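PDB 2BKL: prolyl endopeptidase from Myxococcus xanthus, which probably hydrolyses oligopeptides, as a serine endopeptidase of family S9A, on the carboxyl side of proline and, less readily, of alanine. Local coordinates for residues A[570-575]-A[580-585]; A[560-565]-A[588-593]; A[482-487]-A[494-499]. All coordinates share one frame; numbering follows the deposited sequence.

Contact 1 (A[570-575]-A[580-585]). With ZAH (N-[(benzyloxy)carbonyl]-L-alanyl-L-proline), chain C.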
loop_
_atom_site.group_PDB
_atom_site.type_symbol
_atom_site.label_atom_id
_atom_site.label_comp_id
_atom_site.label_asym_id
_atom_site.label_seq_id
_atom_site.Cartn_x
_atom_site.Cartn_y
_atom_site.Cartn_z
ATOM N N SER A 570 3.465 0.851 14.644
ATOM C CA SER A 570 3.269 -0.509 14.167
ATOM C C SER A 570 4.574 -1.267 13.859
ATOM O O SER A 570 4.560 -2.312 13.219
ATOM C CB SER A 570 2.383 -0.471 12.890
ATOM O OG SER A 570 1.120 0.081 13.221
ATOM N N GLY A 571 5.711 -0.736 14.288
ATOM C CA GLY A 571 6.990 -1.275 13.898
ATOM C C GLY A 571 7.229 -2.748 14.104
ATOM O O GLY A 571 7.874 -3.382 13.293
ATOM N N ARG A 572 6.747 -3.340 15.201
ATOM C CA ARG A 572 7.019 -4.752 15.439
ATOM C C ARG A 572 6.408 -5.644 14.365
ATOM O O ARG A 572 6.918 -6.732 14.096
ATOM C CB ARG A 572 6.591 -5.167 16.847
ATOM C CG ARG A 572 7.435 -4.495 17.908
ATOM C CD ARG A 572 7.215 -5.050 19.287
ATOM N NE ARG A 572 8.145 -4.433 20.234
ATOM C CZ ARG A 572 9.427 -4.780 20.376
ATOM N NH1 ARG A 572 9.972 -5.739 19.660
ATOM N NH2 ARG A 572 10.177 -4.099 21.220
ATOM N N THR A 573 5.368 -5.172 13.697
ATOM C CA THR A 573 4.766 -5.971 12.644
ATOM C C THR A 573 5.660 -6.126 11.429
ATOM O O THR A 573 5.378 -6.987 10.594
ATOM C CB THR A 573 3.381 -5.427 12.184
ATOM O OG1 THR A 573 3.506 -4.170 11.516
ATOM C CG2 THR A 573 2.402 -5.245 13.366
ATOM N N TRP A 574 6.696 -5.281 11.317
ATOM C CA TRP A 574 7.643 -5.384 10.193
ATOM C C TRP A 574 8.916 -6.118 10.555
ATOM O O TRP A 574 9.771 -6.300 9.690
ATOM C CB TRP A 574 7.954 -4.008 9.596
ATOM C CG TRP A 574 6.683 -3.265 9.357
ATOM C CD1 TRP A 574 5.566 -3.745 8.770
ATOM C CD2 TRP A 574 6.409 -1.920 9.724
ATOM N NE1 TRP A 574 4.573 -2.793 8.775
ATOM C CE2 TRP A 574 5.074 -1.661 9.359
ATOM C CE3 TRP A 574 7.156 -0.906 10.342
ATOM C CZ2 TRP A 574 4.451 -0.447 9.619
ATOM C CZ3 TRP A 574 6.508 0.323 10.610
ATOM C CH2 TRP A 574 5.179 0.520 10.233
ATOM N N ILE A 575 9.042 -6.609 11.783
ATOM C CA ILE A 575 10.211 -7.391 12.134
ATOM C C ILE A 575 10.438 -8.621 11.227
ATOM O O ILE A 575 11.571 -8.915 10.878
ATOM C CB ILE A 575 10.178 -7.747 13.637
ATOM C CG1 ILE A 575 10.492 -6.475 14.466
ATOM C CG2 ILE A 575 11.153 -8.888 13.993
ATOM C CD1 ILE A 575 10.294 -6.620 15.987
ATOM N N THR A 580 15.121 -7.217 13.788
ATOM C CA THR A 580 15.080 -6.280 14.897
ATOM C C THR A 580 16.465 -6.103 15.495
ATOM O O THR A 580 17.164 -7.082 15.776
ATOM C CB THR A 580 14.131 -6.725 16.010
ATOM O OG1 THR A 580 14.350 -5.906 17.173
ATOM C CG2 THR A 580 14.323 -8.191 16.418
ATOM N N ALA A 581 16.825 -4.855 15.764
ATOM C CA ALA A 581 18.091 -4.580 16.397
ATOM C C ALA A 581 18.214 -5.137 17.809
ATOM O O ALA A 581 19.309 -5.093 18.382
ATOM C CB ALA A 581 18.352 -3.092 16.376
ATOM N N GLU A 582 17.135 -5.671 18.361
ATOM C CA GLU A 582 17.199 -6.383 19.631
ATOM C C GLU A 582 18.058 -7.657 19.529
ATOM O O GLU A 582 18.542 -8.165 20.545
ATOM C CB GLU A 582 15.793 -6.752 20.131
ATOM C CG GLU A 582 14.958 -5.518 20.491
ATOM C CD GLU A 582 13.458 -5.750 20.534
ATOM O OE1 GLU A 582 12.920 -6.362 19.566
ATOM O OE2 GLU A 582 12.829 -5.264 21.519
ATOM N N LYS A 583 18.234 -8.180 18.319
ATOM C CA LYS A 583 19.019 -9.401 18.071
ATOM C C LYS A 583 20.358 -9.053 17.424
ATOM O O LYS A 583 20.406 -8.196 16.549
ATOM C CB LYS A 583 18.236 -10.364 17.171
ATOM C CG LYS A 583 16.987 -10.889 17.857
ATOM C CD LYS A 583 16.137 -11.771 16.949
ATOM C CE LYS A 583 14.739 -12.012 17.554
ATOM N NZ LYS A 583 13.603 -11.810 16.563
ATOM N N PRO A 584 21.458 -9.682 17.834
ATOM C CA PRO A 584 22.792 -9.253 17.376
ATOM C C PRO A 584 23.020 -9.304 15.869
ATOM O O PRO A 584 23.600 -8.357 15.312
ATOM C CB PRO A 584 23.766 -10.217 18.086
ATOM C CG PRO A 584 22.918 -11.322 18.618
ATOM C CD PRO A 584 21.518 -10.799 18.790
ATOM N N GLU A 585 22.626 -10.399 15.217
ATOM C CA GLU A 585 22.872 -10.530 13.779
ATOM C C GLU A 585 21.998 -9.539 13.012
ATOM O O GLU A 585 22.446 -8.943 12.031
ATOM C CB GLU A 585 22.651 -11.966 13.276
ATOM C CG GLU A 585 23.788 -12.953 13.618
ATOM C CD GLU A 585 25.205 -12.425 13.317
ATOM O OE1 GLU A 585 25.482 -11.936 12.183
ATOM O OE2 GLU A 585 26.065 -12.519 14.228
HETATM C C1 ZAH C . 5.087 1.538 4.518
HETATM O O2 ZAH C . 5.937 0.879 3.608
HETATM C C3 ZAH C . 4.897 0.759 5.841
HETATM C C4 ZAH C . 6.214 0.608 6.607
HETATM C C5 ZAH C . 6.824 -0.716 6.164
HETATM C C6 ZAH C . 5.690 -1.578 5.676
HETATM N N7 ZAH C . 4.551 -0.669 5.661
HETATM C C8 ZAH C . 3.311 -1.075 5.399
HETATM O O9 ZAH C . 2.340 -0.184 5.481
HETATM C C10 ZAH C . 2.948 -2.573 5.303
HETATM C C11 ZAH C . 3.255 -2.931 3.849
HETATM N N14 ZAH C . 1.548 -2.809 5.553
HETATM C C15 ZAH C . 1.053 -2.757 6.767
HETATM O O16 ZAH C . 1.818 -2.578 7.812
HETATM O O17 ZAH C . -0.360 -2.941 6.928
HETATM C C18 ZAH C . -0.839 -2.707 8.276
HETATM C C19 ZAH C . -2.369 -2.628 8.335
HETATM C C20 ZAH C . -3.125 -3.770 8.038
HETATM C C21 ZAH C . -4.518 -3.709 8.077
HETATM C C22 ZAH C . -5.150 -2.515 8.434
HETATM C C23 ZAH C . -4.400 -1.380 8.756
HETATM C C24 ZAH C . -3.008 -1.438 8.702
#
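Ile575 and Thr580 bring the two backbones closest, their CA atoms 5.7 Å apart, with helix 575-578 in the connection between the segments. On one side the chain coils through Gly571, Arg572 and Thr573 with helical backbone angles; on the other, a type I turn from Thr580 to Lys583 leads into helix 584-593, with Lys583 at its N-cap. Arg572 reaches across as an extended chain and grips Glu582 end-on: NH1 bonds OE1 at 3.0 Å, and NH2 of Arg572 takes OE2 of Glu582 at 2.9 Å. Both carboxylate oxygens are met on their syn side, and the two planar groups are only 28° apart. The hydroxyl OG1 of Thr580 bonds OE1 of Glu582 from the anti side, at 2.8 Å, and accepts from Glu582 N to make an ST turn, so the carboxylate is held from both directions. The NE of Arg572 has a further salt-bridge partner, Asp196 of the propeller domain. Beside the salt bridge, CD1 of Ile575 packs on CB of Thr580 at 3.8 Å. Trp574 turns to the other side, toward the bound ligand ZAH. Ser570 O and Thr573 OG1 lie over one face of its indole, while the proline ring of ZAH lies over the opposite face, with C5 3.7 Å above the plane. At the ring edge, NE1 of Trp574 donates in plane to the carbamate oxygen O16 of ZAH, at 2.9 Å and 163°. The tryptophan is laid against the ligand's proline ring as in the S1 pocket of prolyl oligopeptidases, where a substrate proline would probably sit.

Contact 2 (A[560-565]-A[588-593])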
loop_
_atom_site.group_PDB
_atom_site.type_symbol
_atom_site.label_atom_id
_atom_site.label_comp_id
_atom_site.label_asym_id
_atom_site.label_seq_id
_atom_site.Cartn_x
_atom_site.Cartn_y
_atom_site.Cartn_z
ATOM N N LEU A 560 13.583 5.575 8.846
ATOM C CA LEU A 560 14.972 6.005 8.646
ATOM C C LEU A 560 15.931 5.649 9.778
ATOM O O LEU A 560 17.116 5.511 9.514
ATOM C CB LEU A 560 15.063 7.506 8.296
ATOM C CG LEU A 560 14.323 7.935 7.043
ATOM C CD1 LEU A 560 14.070 9.418 6.980
ATOM C CD2 LEU A 560 15.018 7.479 5.805
ATOM N N ASP A 561 15.461 5.559 11.034
ATOM C CA ASP A 561 16.285 5.013 12.124
ATOM C C ASP A 561 15.916 3.545 12.277
ATOM O O ASP A 561 14.890 3.195 12.888
ATOM C CB ASP A 561 16.078 5.773 13.439
ATOM C CG ASP A 561 16.894 5.231 14.568
ATOM O OD1 ASP A 561 17.396 4.084 14.467
ATOM O OD2 ASP A 561 17.064 5.920 15.626
ATOM N N MET A 562 16.705 2.683 11.650
ATOM C CA MET A 562 16.365 1.261 11.592
ATOM C C MET A 562 16.876 0.499 12.807
ATOM O O MET A 562 16.583 -0.663 12.970
ATOM C CB MET A 562 16.866 0.635 10.292
ATOM C CG MET A 562 16.223 1.271 9.086
ATOM S SD MET A 562 14.420 1.099 9.031
ATOM C CE MET A 562 14.223 -0.618 8.915
ATOM N N VAL A 563 17.642 1.167 13.666
ATOM C CA VAL A 563 18.058 0.595 14.937
ATOM C C VAL A 563 16.929 0.699 15.960
ATOM O O VAL A 563 16.849 -0.111 16.882
ATOM C CB VAL A 563 19.354 1.284 15.425
ATOM C CG1 VAL A 563 19.754 0.801 16.810
ATOM C CG2 VAL A 563 20.479 1.050 14.416
ATOM N N ARG A 564 16.058 1.696 15.811
ATOM C CA ARG A 564 14.997 1.943 16.785
ATOM C C ARG A 564 13.561 1.837 16.228
ATOM O O ARG A 564 12.598 2.016 16.949
ATOM C CB ARG A 564 15.166 3.305 17.442
ATOM C CG ARG A 564 16.416 3.413 18.269
ATOM C CD ARG A 564 16.678 4.756 18.891
ATOM N NE ARG A 564 15.631 5.249 19.772
ATOM C CZ ARG A 564 15.436 4.844 21.038
ATOM N NH1 ARG A 564 16.147 3.845 21.561
ATOM N NH2 ARG A 564 14.489 5.442 21.762
ATOM N N TYR A 565 13.398 1.516 14.952
ATOM C CA TYR A 565 12.050 1.572 14.350
ATOM C C TYR A 565 11.021 0.671 15.058
ATOM O O TYR A 565 9.843 0.995 15.078
ATOM C CB TYR A 565 12.093 1.261 12.845
ATOM C CG TYR A 565 12.019 -0.215 12.561
ATOM C CD1 TYR A 565 13.159 -1.017 12.579
ATOM C CD2 TYR A 565 10.784 -0.853 12.375
ATOM C CE1 TYR A 565 13.083 -2.400 12.371
ATOM C CE2 TYR A 565 10.705 -2.251 12.178
ATOM C CZ TYR A 565 11.833 -3.003 12.181
ATOM O OH TYR A 565 11.725 -4.349 12.013
ATOM N N LYS A 588 23.476 -6.016 13.144
ATOM C CA LYS A 588 24.592 -5.755 12.244
ATOM C C LYS A 588 24.062 -5.354 10.853
ATOM O O LYS A 588 24.517 -4.388 10.256
ATOM C CB LYS A 588 25.516 -6.956 12.122
ATOM C CG LYS A 588 26.704 -6.679 11.233
ATOM C CD LYS A 588 27.806 -7.704 11.447
ATOM C CE LYS A 588 29.031 -7.366 10.582
ATOM N NZ LYS A 588 28.685 -7.407 9.134
ATOM N N THR A 589 23.070 -6.089 10.372
ATOM C CA THR A 589 22.451 -5.783 9.099
ATOM C C THR A 589 21.806 -4.404 9.073
ATOM O O THR A 589 22.032 -3.629 8.167
ATOM C CB THR A 589 21.379 -6.858 8.801
ATOM O OG1 THR A 589 22.041 -8.114 8.526
ATOM C CG2 THR A 589 20.549 -6.532 7.549
ATOM N N LEU A 590 20.963 -4.126 10.061
ATOM C CA LEU A 590 20.211 -2.869 10.117
ATOM C C LEU A 590 21.124 -1.674 10.282
ATOM O O LEU A 590 20.934 -0.649 9.620
ATOM C CB LEU A 590 19.200 -2.949 11.257
ATOM C CG LEU A 590 18.083 -3.967 11.066
ATOM C CD1 LEU A 590 17.503 -4.359 12.425
ATOM C CD2 LEU A 590 17.028 -3.406 10.128
ATOM N N HIS A 591 22.100 -1.776 11.162
ATOM C CA HIS A 591 22.986 -0.668 11.444
ATOM C C HIS A 591 23.795 -0.327 10.217
ATOM O O HIS A 591 24.079 0.837 9.995
ATOM C CB HIS A 591 23.877 -0.987 12.649
ATOM C CG HIS A 591 24.625 0.195 13.188
ATOM N ND1 HIS A 591 25.861 0.071 13.785
ATOM C CD2 HIS A 591 24.298 1.507 13.263
ATOM C CE1 HIS A 591 26.281 1.261 14.172
ATOM N NE2 HIS A 591 25.345 2.150 13.893
ATOM N N ALA A 592 24.094 -1.315 9.361
ATOM C CA ALA A 592 24.905 -1.068 8.188
ATOM C C ALA A 592 24.215 -0.174 7.168
ATOM O O ALA A 592 24.887 0.526 6.428
ATOM C CB ALA A 592 25.309 -2.364 7.568
ATOM N N TYR A 593 22.888 -0.216 7.110
ATOM C CA TYR A 593 22.159 0.644 6.161
ATOM C C TYR A 593 21.268 1.758 6.724
ATOM O O TYR A 593 20.862 2.617 5.964
ATOM C CB TYR A 593 21.371 -0.178 5.132
ATOM C CG TYR A 593 20.135 -0.942 5.630
ATOM C CD1 TYR A 593 18.941 -0.275 5.893
ATOM C CD2 TYR A 593 20.136 -2.326 5.754
ATOM C CE1 TYR A 593 17.803 -0.963 6.271
ATOM C CE2 TYR A 593 19.023 -3.017 6.139
ATOM C CZ TYR A 593 17.844 -2.343 6.394
ATOM O OH TYR A 593 16.709 -3.045 6.745
#
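Met562 meets two side chains of helix 584-593, Leu590 and Tyr593. Its CB lies against CD2 of Leu590, 4.0 Å away. All three of its torsions are near -60° (chi1 -62°), which curls the chain back on itself instead of letting it run out straight. CG is thereby placed 3.9 Å from CE1 of Tyr593, and the terminal CE is brought round to 4.1 Å from OH of Tyr593. The tyrosine can come back to meet it because its ring is folded between its own backbone N and carbonyl carbon (chi1 71°). Leu590 comes in at about a right angle to the methionine, and its CD1 sits 3.8 Å from Met562 O, so that one leucine touches both backbone and side chain of the loop. A glycine in place of Leu590 would probably leave the CB and carbonyl of Met562 facing a gap and set the methionine chain freer to turn. One residue on, CG2 of Val563 rests 4.0 Å from CD2 of His591, the imidazole meeting the methyl obliquely. Polar atoms are met by other partners: NE2 of His591 bonds a MES molecule, probably from the crystallisation liquor, and the backbone N of Met562 bonds Ser594 OG. Leu537 of helix 534-545 packs on both Met562 and Tyr593. Mostly apolar, with one carbonyl oxygen against the leucine, the contact has no hydrogen bonds between its two segments; loop and helix are held by non-directional van der Waals fit and by burial.

Contact 3 (A[482-487]-A[494-499])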
loop_
_atom_site.group_PDB
_atom_site.type_symbol
_atom_site.label_atom_id
_atom_site.label_comp_id
_atom_site.label_asym_id
_atom_site.label_seq_id
_atom_site.Cartn_x
_atom_site.Cartn_y
_atom_site.Cartn_z
ATOM N N ASN A 482 11.323 -2.105 -10.703
ATOM C CA ASN A 482 10.736 -3.278 -10.057
ATOM C C ASN A 482 11.815 -3.993 -9.244
ATOM O O ASN A 482 12.200 -5.139 -9.504
ATOM C CB ASN A 482 10.129 -4.215 -11.104
ATOM C CG ASN A 482 8.980 -3.600 -11.835
ATOM O OD1 ASN A 482 9.129 -3.148 -12.963
ATOM N ND2 ASN A 482 7.815 -3.596 -11.207
ATOM N N LEU A 483 12.248 -3.294 -8.214
ATOM C CA LEU A 483 13.333 -3.724 -7.356
ATOM C C LEU A 483 13.012 -5.045 -6.653
ATOM O O LEU A 483 11.842 -5.386 -6.399
ATOM C CB LEU A 483 13.585 -2.692 -6.287
ATOM C CG LEU A 483 13.782 -1.260 -6.719
ATOM C CD1 LEU A 483 13.865 -0.327 -5.475
ATOM C CD2 LEU A 483 15.018 -1.137 -7.566
ATOM N N ARG A 484 14.055 -5.806 -6.343
ATOM C CA ARG A 484 13.899 -6.958 -5.447
ATOM C C ARG A 484 13.288 -6.499 -4.114
ATOM O O ARG A 484 13.243 -5.283 -3.799
ATOM C CB ARG A 484 15.219 -7.693 -5.243
ATOM C CG ARG A 484 15.589 -8.571 -6.426
ATOM C CD ARG A 484 16.950 -9.246 -6.318
ATOM N NE ARG A 484 18.020 -8.270 -6.505
ATOM C CZ ARG A 484 19.292 -8.575 -6.437
ATOM N NH1 ARG A 484 19.658 -9.812 -6.163
ATOM N NH2 ARG A 484 20.203 -7.634 -6.593
ATOM N N GLY A 485 12.756 -7.458 -3.363
ATOM C CA GLY A 485 11.922 -7.166 -2.230
ATOM C C GLY A 485 10.458 -7.072 -2.592
ATOM O O GLY A 485 9.609 -7.359 -1.759
ATOM N N GLY A 486 10.147 -6.654 -3.817
ATOM C CA GLY A 486 8.820 -6.781 -4.354
ATOM C C GLY A 486 8.478 -8.211 -4.682
ATOM O O GLY A 486 9.248 -9.136 -4.457
ATOM N N GLY A 487 7.287 -8.404 -5.228
ATOM C CA GLY A 487 6.810 -9.730 -5.578
ATOM C C GLY A 487 6.819 -10.051 -7.056
ATOM O O GLY A 487 6.238 -11.043 -7.447
ATOM N N HIS A 494 11.114 -11.491 -3.621
ATOM C CA HIS A 494 10.823 -10.916 -2.333
ATOM C C HIS A 494 11.969 -11.257 -1.359
ATOM O O HIS A 494 12.528 -10.381 -0.696
ATOM C CB HIS A 494 9.460 -11.447 -1.814
ATOM C CG HIS A 494 9.097 -10.983 -0.449
ATOM N ND1 HIS A 494 8.383 -11.773 0.422
ATOM C CD2 HIS A 494 9.366 -9.833 0.213
ATOM C CE1 HIS A 494 8.223 -11.125 1.565
ATOM N NE2 HIS A 494 8.808 -9.940 1.466
ATOM N N ASP A 495 12.289 -12.538 -1.279
ATOM C CA ASP A 495 13.298 -13.003 -0.317
ATOM C C ASP A 495 14.677 -12.424 -0.565
ATOM O O ASP A 495 15.431 -12.188 0.389
ATOM C CB ASP A 495 13.376 -14.529 -0.277
ATOM C CG ASP A 495 12.219 -15.167 0.463
ATOM O OD1 ASP A 495 11.414 -14.455 1.124
ATOM O OD2 ASP A 495 12.050 -16.412 0.379
ATOM N N ALA A 496 15.016 -12.160 -1.825
ATOM C CA ALA A 496 16.312 -11.572 -2.135
ATOM C C ALA A 496 16.382 -10.073 -1.840
ATOM O O ALA A 496 17.405 -9.439 -2.139
ATOM C CB ALA A 496 16.685 -11.841 -3.575
ATOM N N GLY A 497 15.341 -9.490 -1.255
ATOM C CA GLY A 497 15.354 -8.091 -0.888
ATOM C C GLY A 497 14.802 -7.837 0.489
ATOM O O GLY A 497 14.202 -6.809 0.714
ATOM N N ARG A 498 14.966 -8.788 1.390
ATOM C CA ARG A 498 14.527 -8.592 2.773
ATOM C C ARG A 498 15.537 -9.185 3.760
ATOM O O ARG A 498 16.490 -9.892 3.383
ATOM C CB ARG A 498 13.135 -9.189 2.963
ATOM C CG ARG A 498 13.089 -10.666 2.964
ATOM C CD ARG A 498 11.661 -11.186 2.864
ATOM N NE ARG A 498 11.611 -12.611 3.130
ATOM C CZ ARG A 498 11.441 -13.168 4.325
ATOM N NH1 ARG A 498 11.258 -12.440 5.404
ATOM N NH2 ARG A 498 11.449 -14.479 4.422
ATOM N N LEU A 499 15.332 -8.893 5.042
ATOM C CA LEU A 499 16.224 -9.361 6.078
ATOM C C LEU A 499 17.693 -9.046 5.764
ATOM O O LEU A 499 18.031 -7.908 5.495
ATOM C CB LEU A 499 15.957 -10.842 6.399
ATOM C CG LEU A 499 14.535 -11.133 6.841
ATOM C CD1 LEU A 499 14.279 -12.626 6.914
ATOM C CD2 LEU A 499 14.199 -10.465 8.189
#
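His494, near the end of helix 491-495, is the first residue to meet the glycine-rich turn. Its ring carbon CD2 lies 3.2 Å from Gly485 O, a short CH···O approach made possible because CG stands anti to the backbone N (chi1 176°). The backbone N of His494 is also near Gly486 O, at 3.1 Å, but the angle is too poor for a hydrogen bond. The neighbouring ring nitrogen, NE2, hydrogen-bonds OE1 of Glu577. Asp495 turns away from the turn and pairs with a residue of its own segment, OD1 accepting from NE of Arg498 at 2.7 Å. Ala496 follows, its methyl 3.8 Å from CD of Arg484. That arginine bends at chi3 (-73°) and carries its guanidinium on past the alanine to salt bridges with Asp508 and Asp426, so the methyl's nearest contact is with the aliphatic part. Gly497 is where the CA atoms of the two segments come closest: its CA stands 3.8 Å from the CA of Gly485 and 3.6 Å from Gly485 N. A side chain on Gly497 would run into the Arg484–Gly485 peptide, so two glycines let the backbones lie directly against each other. Arg498 then swings back, its CD 3.4 Å above the plane of the His494 ring, toward the rim, while its far end leads away from the turn; both His494 and Arg498 touch Ser250 of the propeller. Across from this, Leu483 to Gly486 form a type II turn with Gly485 at the third position, at a positive phi (90°), the classic place for glycine. The contact folds the loop after strand 477-481 against the end of helix 491-495 and the turn that leaves it, within the alpha/beta-hydrolase domain.

How the contacts relate
Contact 1 is nested inside the loop that contact 2 closes, and the two share helix 584-593, their centres 9 Å apart. They touch directly: CD1 of Leu590 is 3.4 Å from Ala581 N, and OH of Tyr565 is 3.4 Å from CA of Ile575. Contact 3 comes earlier in the chain, its centre about 18 Å from the centres of both, and reaches them through Leu499, whose O is 3.5 Å from CG2 of Thr589 in contact 2 and whose CD2 is 4.1 Å from Ile575 O in contact 1. Contact 1 alone bonds the ligand ZAH; the side chains of Met562 in contact 2 and His494 in contact 3 stay about 8 and 9 Å from it.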